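PDB 3NGF: AP endonuclease, family 2 from Brucella melitensis biovar Abortus, which probably catalyses the manganese-dependent isomerisation of hydroxypyruvate, as in the hyi family, and may act as an endonuclease. Local coordinates for residues Arg11-Leu16 against Arg241-Cys246; Gly38-Leu43 against His60-Val65; Gly80-Ser85 against Ala112-Thr117; Leu152-Met157 against Gln190-Asp195; Val163-Ala168 against Val182-Tyr187. All blocks are in the same frame, centred on the assembly; numbering follows the deposited sequence.

Contact 1 (Arg11-Leu16 against Arg241-Cys246); sequences RFAANL and RGWVGC
The indole of Trp243 carries the side chain of Arg11 on one face: the CD methylene sits 3.7 Å from the centroid of the six-membered ring as a CH-pi contact, and farther out the guanidinium lies flat, its plane 18° from that of the indole. Arg11 CZ stands 3.8 Å from the centroid of the five-membered ring, a cation-pi pair. At the indole edge come Phe12 O and Ala13 N. At the guanidinium edge are two carbonyls: Arg11 NH2 gives a 2.8 Å bond to Arg241 O, and NE a weak one to Gly242 O. An extended chain from CG to NE lets the arginine span the indole. On the other face of the sheet the Phe12 ring and Val244 lie side by side, CE1 to CG1 3.7 Å, with Cys246 SG placed obliquely to the ring; Phe232 and Trp260 meet that ring edge-to-face. Between these layers, strands 11-15 and 243-246 run parallel and close the eight-stranded barrel, first strand to last. Val244 N binds Arg11 O, Ala13 N binds Val244 O, and Cys246 N reaches Ala13 O at 2.8 Å. Small Ala13 and Gly245 suit the face turned to the barrel interior, whereas the apolar Phe12 and Val244 suit the layer beneath the helices. A water joins Arg11 N to Gly242 O; the two carbonyls and the indole face would favour this exposed arginine's charge.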
# COMPACT_ATOMS: atom_id res chain seq x y z
N ARG A 11 -6.36 1.33 13.62
CA ARG A 11 -6.43 2.70 13.12
C ARG A 11 -6.48 2.71 11.60
O ARG A 11 -5.72 2.01 10.93
CB ARG A 11 -5.30 3.56 13.66
CG ARG A 11 -3.97 2.96 13.61
CD ARG A 11 -2.90 3.93 14.12
NE ARG A 11 -1.59 3.30 14.05
CZ ARG A 11 -0.43 3.90 14.26
NH1 ARG A 11 -0.37 5.19 14.58
NH2 ARG A 11 0.69 3.19 14.16
N PHE A 12 -7.43 3.46 11.07
CA PHE A 12 -7.74 3.44 9.63
C PHE A 12 -7.26 4.71 8.93
O PHE A 12 -7.35 5.83 9.45
CB PHE A 12 -9.24 3.26 9.38
CG PHE A 12 -9.76 1.98 9.88
CD1 PHE A 12 -9.74 0.84 9.08
CD2 PHE A 12 -10.23 1.86 11.19
CE1 PHE A 12 -10.20 -0.38 9.56
CE2 PHE A 12 -10.70 0.67 11.67
CZ PHE A 12 -10.69 -0.48 10.84
N ALA A 13 -6.73 4.50 7.72
CA ALA A 13 -6.27 5.57 6.85
C ALA A 13 -7.16 5.60 5.61
O ALA A 13 -7.33 4.57 4.95
CB ALA A 13 -4.84 5.31 6.42
N ALA A 14 -7.72 6.76 5.29
CA ALA A 14 -8.49 6.94 4.07
C ALA A 14 -7.53 6.89 2.87
O ALA A 14 -6.46 7.49 2.92
CB ALA A 14 -9.26 8.27 4.08
N ASN A 15 -7.88 6.13 1.84
CA ASN A 15 -7.13 6.18 0.58
C ASN A 15 -7.70 7.29 -0.33
O ASN A 15 -8.82 7.17 -0.85
CB ASN A 15 -7.11 4.81 -0.12
CG ASN A 15 -6.19 4.79 -1.31
OD1 ASN A 15 -6.38 5.58 -2.23
ND2 ASN A 15 -5.16 3.91 -1.29
N LEU A 16 -6.94 8.36 -0.51
CA LEU A 16 -7.41 9.54 -1.25
C LEU A 16 -7.33 9.38 -2.77
O LEU A 16 -7.77 10.27 -3.49
CB LEU A 16 -6.66 10.80 -0.80
CG LEU A 16 -6.61 11.06 0.70
CD1 LEU A 16 -5.99 12.45 0.97
CD2 LEU A 16 -8.03 10.99 1.39
N ARG A 241 -0.00 -3.12 15.10
CA ARG A 241 -0.26 -1.74 15.48
C ARG A 241 0.14 -0.75 14.41
O ARG A 241 0.47 0.41 14.70
CB ARG A 241 0.47 -1.44 16.81
CG ARG A 241 0.10 -2.41 17.93
CD ARG A 241 -1.25 -2.16 18.55
NE ARG A 241 -1.48 -3.06 19.68
CZ ARG A 241 -1.99 -4.30 19.59
NH1 ARG A 241 -2.38 -4.81 18.41
NH2 ARG A 241 -2.14 -5.02 20.70
N GLY A 242 0.14 -1.19 13.16
CA GLY A 242 0.29 -0.28 12.02
C GLY A 242 -1.07 0.31 11.68
O GLY A 242 -1.95 0.38 12.53
N TRP A 243 -1.25 0.74 10.43
CA TRP A 243 -2.49 1.34 9.97
C TRP A 243 -3.21 0.36 9.05
O TRP A 243 -2.58 -0.53 8.48
CB TRP A 243 -2.23 2.62 9.19
CG TRP A 243 -1.71 3.78 10.00
CD1 TRP A 243 -0.44 3.99 10.39
CD2 TRP A 243 -2.47 4.87 10.49
NE1 TRP A 243 -0.34 5.16 11.09
CE2 TRP A 243 -1.58 5.73 11.18
CE3 TRP A 243 -3.82 5.23 10.42
CZ2 TRP A 243 -2.00 6.90 11.81
CZ3 TRP A 243 -4.24 6.42 11.05
CH2 TRP A 243 -3.33 7.23 11.71
N VAL A 244 -4.50 0.57 8.87
CA VAL A 244 -5.30 -0.19 7.93
C VAL A 244 -5.80 0.75 6.84
O VAL A 244 -6.62 1.65 7.12
CB VAL A 244 -6.49 -0.90 8.64
CG1 VAL A 244 -7.31 -1.69 7.63
CG2 VAL A 244 -5.97 -1.82 9.73
N GLY A 245 -5.27 0.61 5.63
CA GLY A 245 -5.63 1.49 4.51
C GLY A 245 -6.96 1.11 3.88
O GLY A 245 -7.19 -0.06 3.59
N CYS A 246 -7.82 2.10 3.67
CA CYS A 246 -9.14 1.89 3.04
C CYS A 246 -9.09 2.12 1.51
O CYS A 246 -9.58 3.13 0.97
CB CYS A 246 -10.17 2.80 3.70
SG CYS A 246 -10.39 2.47 5.47
O HOH W 1 -4.31 -0.70 13.28

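Contact 2 (Gly38-Leu43 against His60-Val65); sequences GGVEFL and HNLTQV
Gln64 tips its carboxamide against one face of the Phe42 ring, NE2 standing 3.3 Å above the ring plane and offset toward the rim, with the amide and ring planes 57° apart. OE1 comes within 3.2 Å of Phe42 CE2 and finds no hydrogen-bond partner, an uncommon state for a buried carbonyl oxygen, whereas NE2 is held by Leu66 O. The glutamine leaves the backbone with CG anti to N (chi1 -174°) and then bends at chi2, which carries CD back toward the ring. Phe25 meets the same ring edge-to-face. Strands 39-41 and 63-65 are joined by three backbone bonds: Thr63 N to Gly38 O, Val40 N to Thr63 O, and a nearly straight Val65 N to Val40 O of 2.9 Å. They are consecutive parallel strands of the barrel, linked through helix 50-59 as a beta-alpha-beta crossover. A Schellman motif ends that helix, with Asn61 at positive phi as its C-prime residue. Val40 CG1 packs on Leu62 CD1 at 3.8 Å, and both side chains also touch Leu57 of the crossover helix, where branched aliphatic groups fill the layer between sheet and helix. With no side chain, Gly39 lets Val65 CG2 sit 4.2 Å from its CA. A water donates to Gly38 O at 2.7 Å and also meets Thr63 OG1 at the more open end. Glu41 turns its carboxylate to His209, Asn15 and Gln211, the last of these a manganese ligand.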
# COMPACT_ATOMS: atom_id res chain seq x y z
N GLY A 38 -7.61 9.99 10.90
CA GLY A 38 -6.37 10.62 11.38
C GLY A 38 -5.20 10.37 10.45
O GLY A 38 -4.14 10.99 10.60
N GLY A 39 -5.37 9.45 9.51
CA GLY A 39 -4.32 9.10 8.56
C GLY A 39 -4.86 8.98 7.15
O GLY A 39 -6.06 8.71 6.95
N VAL A 40 -3.98 9.19 6.17
CA VAL A 40 -4.33 9.02 4.77
C VAL A 40 -3.21 8.27 4.02
O VAL A 40 -2.05 8.24 4.45
CB VAL A 40 -4.61 10.35 4.05
CG1 VAL A 40 -5.84 11.04 4.66
CG2 VAL A 40 -3.39 11.27 4.10
N GLU A 41 -3.60 7.69 2.90
CA GLU A 41 -2.67 7.08 1.94
C GLU A 41 -3.14 7.46 0.55
O GLU A 41 -4.29 7.86 0.37
CB GLU A 41 -2.62 5.57 2.10
CG GLU A 41 -3.94 4.84 1.80
CD GLU A 41 -3.83 3.33 1.96
OE1 GLU A 41 -3.01 2.87 2.78
OE2 GLU A 41 -4.58 2.61 1.25
N PHE A 42 -2.27 7.27 -0.44
CA PHE A 42 -2.67 7.42 -1.84
C PHE A 42 -1.56 6.81 -2.68
O PHE A 42 -0.54 6.42 -2.13
CB PHE A 42 -2.95 8.90 -2.25
CG PHE A 42 -1.97 9.89 -1.69
CD1 PHE A 42 -0.68 9.95 -2.19
CD2 PHE A 42 -2.33 10.74 -0.67
CE1 PHE A 42 0.25 10.87 -1.66
CE2 PHE A 42 -1.41 11.66 -0.15
CZ PHE A 42 -0.15 11.73 -0.64
N LEU A 43 -1.76 6.68 -3.99
CA LEU A 43 -0.74 6.01 -4.80
C LEU A 43 0.45 6.93 -5.09
O LEU A 43 1.57 6.66 -4.64
CB LEU A 43 -1.36 5.47 -6.09
CG LEU A 43 -2.10 4.16 -5.84
CD1 LEU A 43 -3.39 4.41 -5.15
CD2 LEU A 43 -2.30 3.36 -7.14
N HIS A 60 -4.78 19.91 8.22
CA HIS A 60 -5.89 19.02 8.50
C HIS A 60 -5.58 17.92 9.53
O HIS A 60 -6.37 16.98 9.69
CB HIS A 60 -6.43 18.48 7.17
CG HIS A 60 -6.85 19.57 6.23
ND1 HIS A 60 -7.87 20.43 6.55
CD2 HIS A 60 -6.37 19.98 5.04
CE1 HIS A 60 -8.01 21.33 5.59
NE2 HIS A 60 -7.11 21.07 4.65
N ASN A 61 -4.44 18.05 10.21
CA ASN A 61 -4.05 17.12 11.27
C ASN A 61 -4.10 15.66 10.84
O ASN A 61 -4.84 14.85 11.41
CB ASN A 61 -4.94 17.33 12.48
CG ASN A 61 -4.97 18.76 12.92
OD1 ASN A 61 -5.98 19.46 12.74
ND2 ASN A 61 -3.86 19.22 13.46
N LEU A 62 -3.33 15.36 9.80
CA LEU A 62 -3.32 14.02 9.21
C LEU A 62 -1.90 13.47 9.13
O LEU A 62 -0.97 14.23 8.92
CB LEU A 62 -3.87 14.06 7.79
CG LEU A 62 -5.36 14.33 7.59
CD1 LEU A 62 -5.66 14.61 6.09
CD2 LEU A 62 -6.21 13.16 8.11
N THR A 63 -1.78 12.17 9.32
CA THR A 63 -0.52 11.44 9.12
C THR A 63 -0.53 10.81 7.74
O THR A 63 -1.52 10.20 7.32
CB THR A 63 -0.42 10.30 10.14
OG1 THR A 63 -0.34 10.86 11.46
CG2 THR A 63 0.77 9.37 9.84
N GLN A 64 0.60 10.92 7.04
CA GLN A 64 0.78 10.24 5.76
C GLN A 64 1.29 8.83 6.06
O GLN A 64 2.40 8.66 6.57
CB GLN A 64 1.80 10.97 4.87
CG GLN A 64 1.90 10.34 3.46
CD GLN A 64 0.65 10.57 2.62
OE1 GLN A 64 0.11 11.67 2.62
NE2 GLN A 64 0.22 9.55 1.84
N VAL A 65 0.45 7.83 5.79
CA VAL A 65 0.76 6.45 6.20
C VAL A 65 1.53 5.68 5.14
O VAL A 65 2.38 4.83 5.48
CB VAL A 65 -0.55 5.73 6.56
CG1 VAL A 65 -0.33 4.26 6.79
CG2 VAL A 65 -1.21 6.45 7.79
O HOH W 2 -2.75 11.93 12.75

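Contact 3 (Gly80-Ser85 against Ala112-Thr117); sequences GMAAIS and AMSGIT
Gly80 and Gly115 bring two loops of the TIM barrel together so closely that their CA atoms are 4.1 Å apart. The loops follow strands 63-68 and 109-111 and lead into helices 88-104 and 122-140. Both glycines have phi above 100°, a region that side chains avoid, and the close approach leaves no room for one. Gly80 CA instead rests 3.6 Å from Met113 CB. Beside this pair, the type I turn from Met81 to Ile84 offers its backbone to the other loop. Ala82 N binds Met113 O at 3.1 Å, and Ala83 N binds Ser114 O at 2.9 Å; both donors lie in the carbonyl plane, on a lone pair. Small side chains suit so close an approach: Ala82 CB comes within 3.2 Å of Met113 O, and Ala83 CB packs on Ser114 CB. Phe161 covers Ala83, Ser114 and Thr117 from a neighbouring loop, and Tyr160 OH holds Ser114 N. Packing is looser toward Ile84, whose CD1 stays 4.1 Å from Ile116 O, and here a water enters the contact, donating to Gly80 O and accepting from Ile116 N. A second water lies at the other end, between Met81 and Met113. Met81 N makes a weak bond to Met113 O; that water donates to the same oxygen and accepts from Met81 N at 3.0 Å.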
# COMPACT_ATOMS: atom_id res chain seq x y z
N GLY A 80 5.23 -0.35 -12.34
CA GLY A 80 6.45 -0.51 -11.54
C GLY A 80 7.58 -1.12 -12.35
O GLY A 80 7.37 -1.61 -13.44
N MET A 81 8.80 -1.07 -11.82
CA MET A 81 9.94 -1.67 -12.51
C MET A 81 10.92 -2.40 -11.60
O MET A 81 11.97 -2.85 -12.07
CB MET A 81 10.69 -0.57 -13.24
CG MET A 81 11.40 0.36 -12.30
SD MET A 81 11.64 1.94 -13.10
CE MET A 81 9.96 2.57 -13.18
N ALA A 82 10.59 -2.55 -10.32
CA ALA A 82 11.53 -3.18 -9.35
C ALA A 82 12.02 -4.56 -9.79
O ALA A 82 13.16 -4.92 -9.51
CB ALA A 82 10.95 -3.28 -7.94
N ALA A 83 11.19 -5.30 -10.53
CA ALA A 83 11.56 -6.66 -10.97
C ALA A 83 11.95 -6.76 -12.45
O ALA A 83 11.96 -7.86 -12.99
CB ALA A 83 10.41 -7.67 -10.66
N ILE A 84 12.25 -5.64 -13.10
CA ILE A 84 12.54 -5.66 -14.54
C ILE A 84 14.01 -5.39 -14.81
O ILE A 84 14.48 -4.25 -14.68
CB ILE A 84 11.65 -4.66 -15.31
CG1 ILE A 84 10.17 -5.04 -15.16
CG2 ILE A 84 12.02 -4.62 -16.78
CD1 ILE A 84 9.18 -4.12 -15.90
N SER A 85 14.74 -6.43 -15.20
CA SER A 85 16.16 -6.30 -15.49
C SER A 85 16.41 -5.21 -16.50
O SER A 85 15.67 -5.07 -17.49
CB SER A 85 16.73 -7.62 -16.01
OG SER A 85 18.12 -7.49 -16.25
N ALA A 112 7.20 -0.10 -3.17
CA ALA A 112 7.92 -0.18 -4.44
C ALA A 112 7.25 -1.21 -5.34
O ALA A 112 7.32 -2.41 -5.06
CB ALA A 112 9.37 -0.55 -4.19
N MET A 113 6.63 -0.75 -6.42
CA MET A 113 5.96 -1.62 -7.38
C MET A 113 6.97 -2.40 -8.24
O MET A 113 8.07 -1.92 -8.54
CB MET A 113 5.01 -0.79 -8.27
CG MET A 113 3.89 -0.07 -7.47
SD MET A 113 2.63 0.53 -8.60
CE MET A 113 1.78 -0.96 -9.05
N SER A 114 6.58 -3.60 -8.64
CA SER A 114 7.50 -4.54 -9.28
C SER A 114 7.43 -4.61 -10.80
O SER A 114 8.43 -4.93 -11.46
CB SER A 114 7.33 -5.96 -8.69
OG SER A 114 7.95 -6.07 -7.42
N GLY A 115 6.25 -4.36 -11.37
CA GLY A 115 6.07 -4.37 -12.82
C GLY A 115 5.32 -5.59 -13.29
O GLY A 115 5.18 -6.58 -12.56
N ILE A 116 4.85 -5.51 -14.53
CA ILE A 116 4.33 -6.64 -15.28
C ILE A 116 5.54 -7.40 -15.86
O ILE A 116 6.26 -6.86 -16.72
CB ILE A 116 3.42 -6.18 -16.46
CG1 ILE A 116 2.27 -5.30 -15.97
CG2 ILE A 116 2.90 -7.37 -17.28
CD1 ILE A 116 1.40 -5.94 -14.93
N THR A 117 5.74 -8.64 -15.39
CA THR A 117 6.90 -9.46 -15.74
C THR A 117 6.57 -10.72 -16.56
O THR A 117 7.47 -11.54 -16.83
CB THR A 117 7.65 -9.88 -14.48
OG1 THR A 117 6.75 -10.56 -13.59
CG2 THR A 117 8.23 -8.63 -13.79
O HOH W 3 5.38 -2.76 -15.64
O HOH W 4 8.71 0.75 -9.39

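Contact 4 (Leu152-Met157 against Gln190-Asp195); sequences LNTRNM and QIMDGD
Leu152 meets Met192 through its backbone, the carbonyl O lying 3.5 Å from Met192 CG, while its side chain starts away from 190-195 and touches Tyr160 and His188. Asn153 comes next and faces helix 186-192 directly: its CB rests on Met192 CG at 3.5 Å, and its amide crosses Ile191 obliquely, ND2 to CD1 3.8 Å. Its chi1 of 79° sets CG between the backbone N and the carbonyl carbon, and OD1 turns back to the loop, where it accepts from two amides, Arg155 N and Asn156 N, both at 2.8 Å, the first closing an Asx turn and the second an Asx motif. ND2 gives a nearly straight bond to Asn156 OD1, lying in the amide plane, and also reaches His188. Asparagine suits the position because one flat group both accepts and donates, pinning the loop's curl while its CB and ND2 touch Met192 and Ile191. This loop follows strand 146-149 of the TIM barrel, which leads to the manganese ligand Glu150, and it packs against the end of the short helix after strand 180-185. Thr154 N points at Met192 SD, a weak 3.5 Å hydrogen bond to sulfur, and the bends of the methionine at chi2 and chi3 bring CE near Thr154 OG1 and CG2. Arg155, exposed, lays one guanidinium face over Ile191 CG2, its NH1 3.6 Å from CG1. Asn156 OD1 also bonds Tyr187 OH.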
# COMPACT_ATOMS: atom_id res chain seq x y z
N LEU A 152 -0.49 -8.54 -5.58
CA LEU A 152 -1.75 -8.11 -6.17
C LEU A 152 -2.58 -9.36 -6.51
O LEU A 152 -2.45 -10.39 -5.82
CB LEU A 152 -1.47 -7.17 -7.34
CG LEU A 152 -0.63 -5.92 -6.96
CD1 LEU A 152 -0.45 -5.02 -8.17
CD2 LEU A 152 -1.26 -5.14 -5.77
N ASN A 153 -3.50 -9.28 -7.46
CA ASN A 153 -4.20 -10.47 -7.91
C ASN A 153 -4.24 -10.47 -9.43
O ASN A 153 -4.10 -9.42 -10.06
CB ASN A 153 -5.60 -10.55 -7.28
CG ASN A 153 -6.60 -9.64 -7.95
OD1 ASN A 153 -7.09 -9.94 -9.06
ND2 ASN A 153 -6.95 -8.54 -7.28
N THR A 154 -4.45 -11.65 -10.01
CA THR A 154 -4.30 -11.86 -11.45
C THR A 154 -5.55 -11.48 -12.26
O THR A 154 -5.54 -11.46 -13.50
CB THR A 154 -3.95 -13.34 -11.74
OG1 THR A 154 -4.90 -14.19 -11.12
CG2 THR A 154 -2.57 -13.68 -11.19
N ARG A 155 -6.65 -11.18 -11.56
CA ARG A 155 -7.83 -10.69 -12.22
C ARG A 155 -7.71 -9.20 -12.46
O ARG A 155 -7.96 -8.72 -13.57
CB ARG A 155 -9.07 -11.00 -11.38
CG ARG A 155 -10.34 -10.45 -11.98
CD ARG A 155 -11.58 -11.17 -11.47
NE ARG A 155 -11.78 -11.06 -10.03
CZ ARG A 155 -11.84 -12.08 -9.15
NH1 ARG A 155 -12.07 -11.82 -7.87
NH2 ARG A 155 -11.70 -13.35 -9.53
N ASN A 156 -7.33 -8.47 -11.42
CA ASN A 156 -7.15 -7.02 -11.55
C ASN A 156 -5.82 -6.59 -12.18
O ASN A 156 -5.78 -5.56 -12.81
CB ASN A 156 -7.32 -6.32 -10.20
CG ASN A 156 -8.76 -6.34 -9.71
OD1 ASN A 156 -9.02 -6.73 -8.59
ND2 ASN A 156 -9.70 -5.97 -10.59
N MET A 157 -4.75 -7.38 -11.99
CA MET A 157 -3.43 -7.04 -12.54
C MET A 157 -2.78 -8.26 -13.21
O MET A 157 -1.77 -8.78 -12.73
CB MET A 157 -2.52 -6.48 -11.44
CG MET A 157 -1.41 -5.54 -11.96
SD MET A 157 -2.02 -3.99 -12.69
CE MET A 157 -2.42 -3.04 -11.21
N GLN A 190 -7.45 -12.46 -0.24
CA GLN A 190 -8.65 -13.32 -0.33
C GLN A 190 -8.91 -13.89 -1.73
O GLN A 190 -9.39 -15.03 -1.86
CB GLN A 190 -9.86 -12.53 0.20
CG GLN A 190 -11.22 -13.23 0.10
CD GLN A 190 -11.24 -14.61 0.74
OE1 GLN A 190 -10.35 -14.98 1.53
NE2 GLN A 190 -12.26 -15.39 0.40
N ILE A 191 -8.62 -13.11 -2.77
CA ILE A 191 -8.81 -13.51 -4.16
C ILE A 191 -7.79 -14.58 -4.56
O ILE A 191 -8.16 -15.55 -5.23
CB ILE A 191 -8.79 -12.28 -5.12
CG1 ILE A 191 -10.02 -11.41 -4.88
CG2 ILE A 191 -8.72 -12.68 -6.59
CD1 ILE A 191 -9.95 -10.02 -5.50
N MET A 192 -6.54 -14.42 -4.15
CA MET A 192 -5.45 -15.31 -4.59
C MET A 192 -5.15 -16.50 -3.67
O MET A 192 -4.78 -17.59 -4.16
CB MET A 192 -4.16 -14.50 -4.77
CG MET A 192 -4.25 -13.44 -5.85
SD MET A 192 -4.79 -14.07 -7.44
CE MET A 192 -3.54 -15.33 -7.79
N ASP A 193 -5.30 -16.31 -2.36
CA ASP A 193 -4.78 -17.26 -1.36
C ASP A 193 -5.84 -17.84 -0.42
O ASP A 193 -5.87 -19.06 -0.18
CB ASP A 193 -3.67 -16.58 -0.53
CG ASP A 193 -2.40 -16.33 -1.33
OD1 ASP A 193 -2.05 -17.19 -2.14
OD2 ASP A 193 -1.75 -15.26 -1.17
N GLY A 194 -6.69 -16.99 0.13
CA GLY A 194 -7.65 -17.39 1.14
C GLY A 194 -7.03 -17.72 2.49
O GLY A 194 -5.92 -17.30 2.79
N ASP A 195 -7.78 -18.44 3.33
CA ASP A 195 -7.30 -18.89 4.66
C ASP A 195 -6.69 -17.73 5.45
O ASP A 195 -5.58 -17.83 5.99
CB ASP A 195 -6.25 -20.01 4.50
CG ASP A 195 -6.09 -20.87 5.73
OD1 ASP A 195 -7.00 -20.95 6.60
OD2 ASP A 195 -5.03 -21.53 5.83

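Contact 5 (Val163-Ala168 against Val182-Tyr187); sequences VHQLEA and VQLDLY. With MN (manganese (II) ion), chain C.
Helix 165-168 packs over strand 182-185 without a direct hydrogen bond: the CA atoms of Ala168 and Val182 are 6.8 Å distant and those of Gln165 and Leu184 7.5 Å. Helix 165-175 is the beta-alpha-beta crossover between strands 146-149 and 180-185. Small Ala168 allows the nearer approach, its CB meeting Val182 CG2 at 4.2 Å. Gln165 fills the wider part. Its chain bends at chi2 (-65°), placing CD 3.6 Å from Leu184 CD1, while OE1 lies 3.5 Å from Val182 CG1, buried among methyl groups with no hydrogen-bond partner. NE2 is better served: a water accepts from it at 3.0 Å, accepts also from Asp185 N and donates to Gln183 O, linking helix to strand. Asp185, with CG anti to the backbone N, gives its carboxylate to the metal, OD2 binding the manganese ion at 2.2 Å; OD1 accepts a weak capping bond from Tyr187 N in the next helix. Gln183 NE2 holds Gln211 OE1, itself a metal ligand, as a second-shell partner. Two waters, Glu150, Gln211 and Glu247 complete the manganese site, set at the C-terminal ends of the strands as in xylose isomerase-like TIM barrels.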
# COMPACT_ATOMS: atom_id res chain seq x y z
N VAL A 163 1.89 -12.09 -6.81
CA VAL A 163 0.44 -12.20 -6.54
C VAL A 163 0.11 -13.19 -5.41
O VAL A 163 -1.07 -13.53 -5.21
CB VAL A 163 -0.33 -12.54 -7.85
CG1 VAL A 163 -0.14 -11.45 -8.90
CG2 VAL A 163 0.09 -13.88 -8.44
N HIS A 164 1.12 -13.68 -4.69
CA HIS A 164 0.89 -14.60 -3.55
C HIS A 164 1.62 -14.14 -2.31
O HIS A 164 2.81 -13.72 -2.37
CB HIS A 164 1.27 -16.04 -3.90
CG HIS A 164 0.38 -16.66 -4.93
ND1 HIS A 164 -0.88 -17.12 -4.63
CD2 HIS A 164 0.56 -16.89 -6.25
CE1 HIS A 164 -1.45 -17.60 -5.72
NE2 HIS A 164 -0.60 -17.47 -6.72
N GLN A 165 0.93 -14.20 -1.17
CA GLN A 165 1.47 -13.64 0.10
C GLN A 165 2.71 -14.33 0.65
O GLN A 165 3.70 -13.66 0.96
CB GLN A 165 0.38 -13.58 1.19
CG GLN A 165 -0.84 -12.79 0.83
CD GLN A 165 -0.55 -11.30 0.64
OE1 GLN A 165 0.34 -10.73 1.30
NE2 GLN A 165 -1.33 -10.65 -0.23
N LEU A 166 2.67 -15.65 0.84
CA LEU A 166 3.82 -16.33 1.43
C LEU A 166 5.01 -16.35 0.46
O LEU A 166 6.17 -16.38 0.88
CB LEU A 166 3.44 -17.75 1.89
CG LEU A 166 2.42 -17.85 3.03
CD1 LEU A 166 2.22 -19.31 3.39
CD2 LEU A 166 2.87 -17.07 4.24
N GLU A 167 4.73 -16.31 -0.84
CA GLU A 167 5.79 -16.20 -1.84
C GLU A 167 6.51 -14.86 -1.63
O GLU A 167 7.75 -14.79 -1.72
CB GLU A 167 5.21 -16.27 -3.23
CG GLU A 167 6.23 -16.10 -4.34
CD GLU A 167 5.63 -16.25 -5.73
OE1 GLU A 167 4.39 -16.36 -5.87
OE2 GLU A 167 6.44 -16.27 -6.69
N ALA A 168 5.75 -13.81 -1.34
CA ALA A 168 6.33 -12.49 -1.09
C ALA A 168 7.16 -12.49 0.19
O ALA A 168 8.25 -11.88 0.25
CB ALA A 168 5.25 -11.38 -1.03
N VAL A 182 6.11 -6.94 3.80
CA VAL A 182 4.98 -7.15 2.91
C VAL A 182 3.86 -6.16 3.24
O VAL A 182 3.61 -5.82 4.41
CB VAL A 182 4.45 -8.58 3.07
CG1 VAL A 182 3.19 -8.83 2.15
CG2 VAL A 182 5.57 -9.60 2.73
N GLN A 183 3.22 -5.66 2.18
CA GLN A 183 1.99 -4.89 2.28
C GLN A 183 0.84 -5.89 2.03
O GLN A 183 0.68 -6.40 0.93
CB GLN A 183 2.00 -3.79 1.23
CG GLN A 183 0.76 -2.89 1.20
CD GLN A 183 0.96 -1.69 0.31
OE1 GLN A 183 2.05 -1.15 0.21
NE2 GLN A 183 -0.12 -1.23 -0.33
N LEU A 184 0.09 -6.18 3.09
CA LEU A 184 -0.98 -7.20 3.06
C LEU A 184 -2.33 -6.55 2.78
O LEU A 184 -2.99 -6.01 3.69
CB LEU A 184 -0.99 -7.91 4.42
CG LEU A 184 -2.06 -8.96 4.71
CD1 LEU A 184 -2.09 -10.02 3.61
CD2 LEU A 184 -1.89 -9.59 6.12
N ASP A 185 -2.72 -6.54 1.51
CA ASP A 185 -4.04 -6.07 1.07
C ASP A 185 -4.97 -7.30 1.09
O ASP A 185 -4.77 -8.28 0.32
CB ASP A 185 -3.90 -5.40 -0.30
CG ASP A 185 -5.20 -4.84 -0.86
OD1 ASP A 185 -6.26 -5.41 -0.58
OD2 ASP A 185 -5.19 -3.84 -1.63
N LEU A 186 -5.93 -7.28 2.00
CA LEU A 186 -6.72 -8.49 2.27
C LEU A 186 -7.67 -8.79 1.12
O LEU A 186 -8.13 -9.94 0.93
CB LEU A 186 -7.46 -8.36 3.61
CG LEU A 186 -6.54 -8.40 4.83
CD1 LEU A 186 -7.33 -8.04 6.08
CD2 LEU A 186 -5.86 -9.79 4.97
N TYR A 187 -7.99 -7.76 0.35
CA TYR A 187 -8.75 -7.95 -0.89
C TYR A 187 -7.95 -8.87 -1.85
O TYR A 187 -8.48 -9.89 -2.36
CB TYR A 187 -9.06 -6.56 -1.51
CG TYR A 187 -9.61 -6.59 -2.91
CD1 TYR A 187 -10.96 -6.78 -3.15
CD2 TYR A 187 -8.77 -6.41 -4.00
CE1 TYR A 187 -11.47 -6.84 -4.46
CE2 TYR A 187 -9.26 -6.43 -5.30
CZ TYR A 187 -10.59 -6.67 -5.53
OH TYR A 187 -11.05 -6.69 -6.83
MN MN C . -3.65 -2.43 -2.38
O HOH W 5 -1.22 -7.66 -0.77
O HOH W 6 -1.97 -0.77 -3.10
O HOH W 7 -4.04 -2.64 -4.61

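In the fold
Contacts 1, 2, 3 and 5 are buried, though contact 1 reaches the surface at Arg11; contact 4 is partly exposed. Contacts 1, 2 and 5 all reach the barrel sheet: contacts 1 and 2 pair neighbouring strands by backbone bonds, whereas contact 5 lays a helix on a strand through side chains and one water. Contacts 1 and 2 touch, with strand 39-41 bonded to strand 11-15 and Trp243 packed on Val65. Among the loops after the strands, contact 3 relies on glycines, alanines and backbone bonds, contact 4 on methionine, isoleucine and an internally bonded asparagine. Contacts 4 and 5 share helix 186-192, tied by His164 to Asp193, their centres about 9 Å apart.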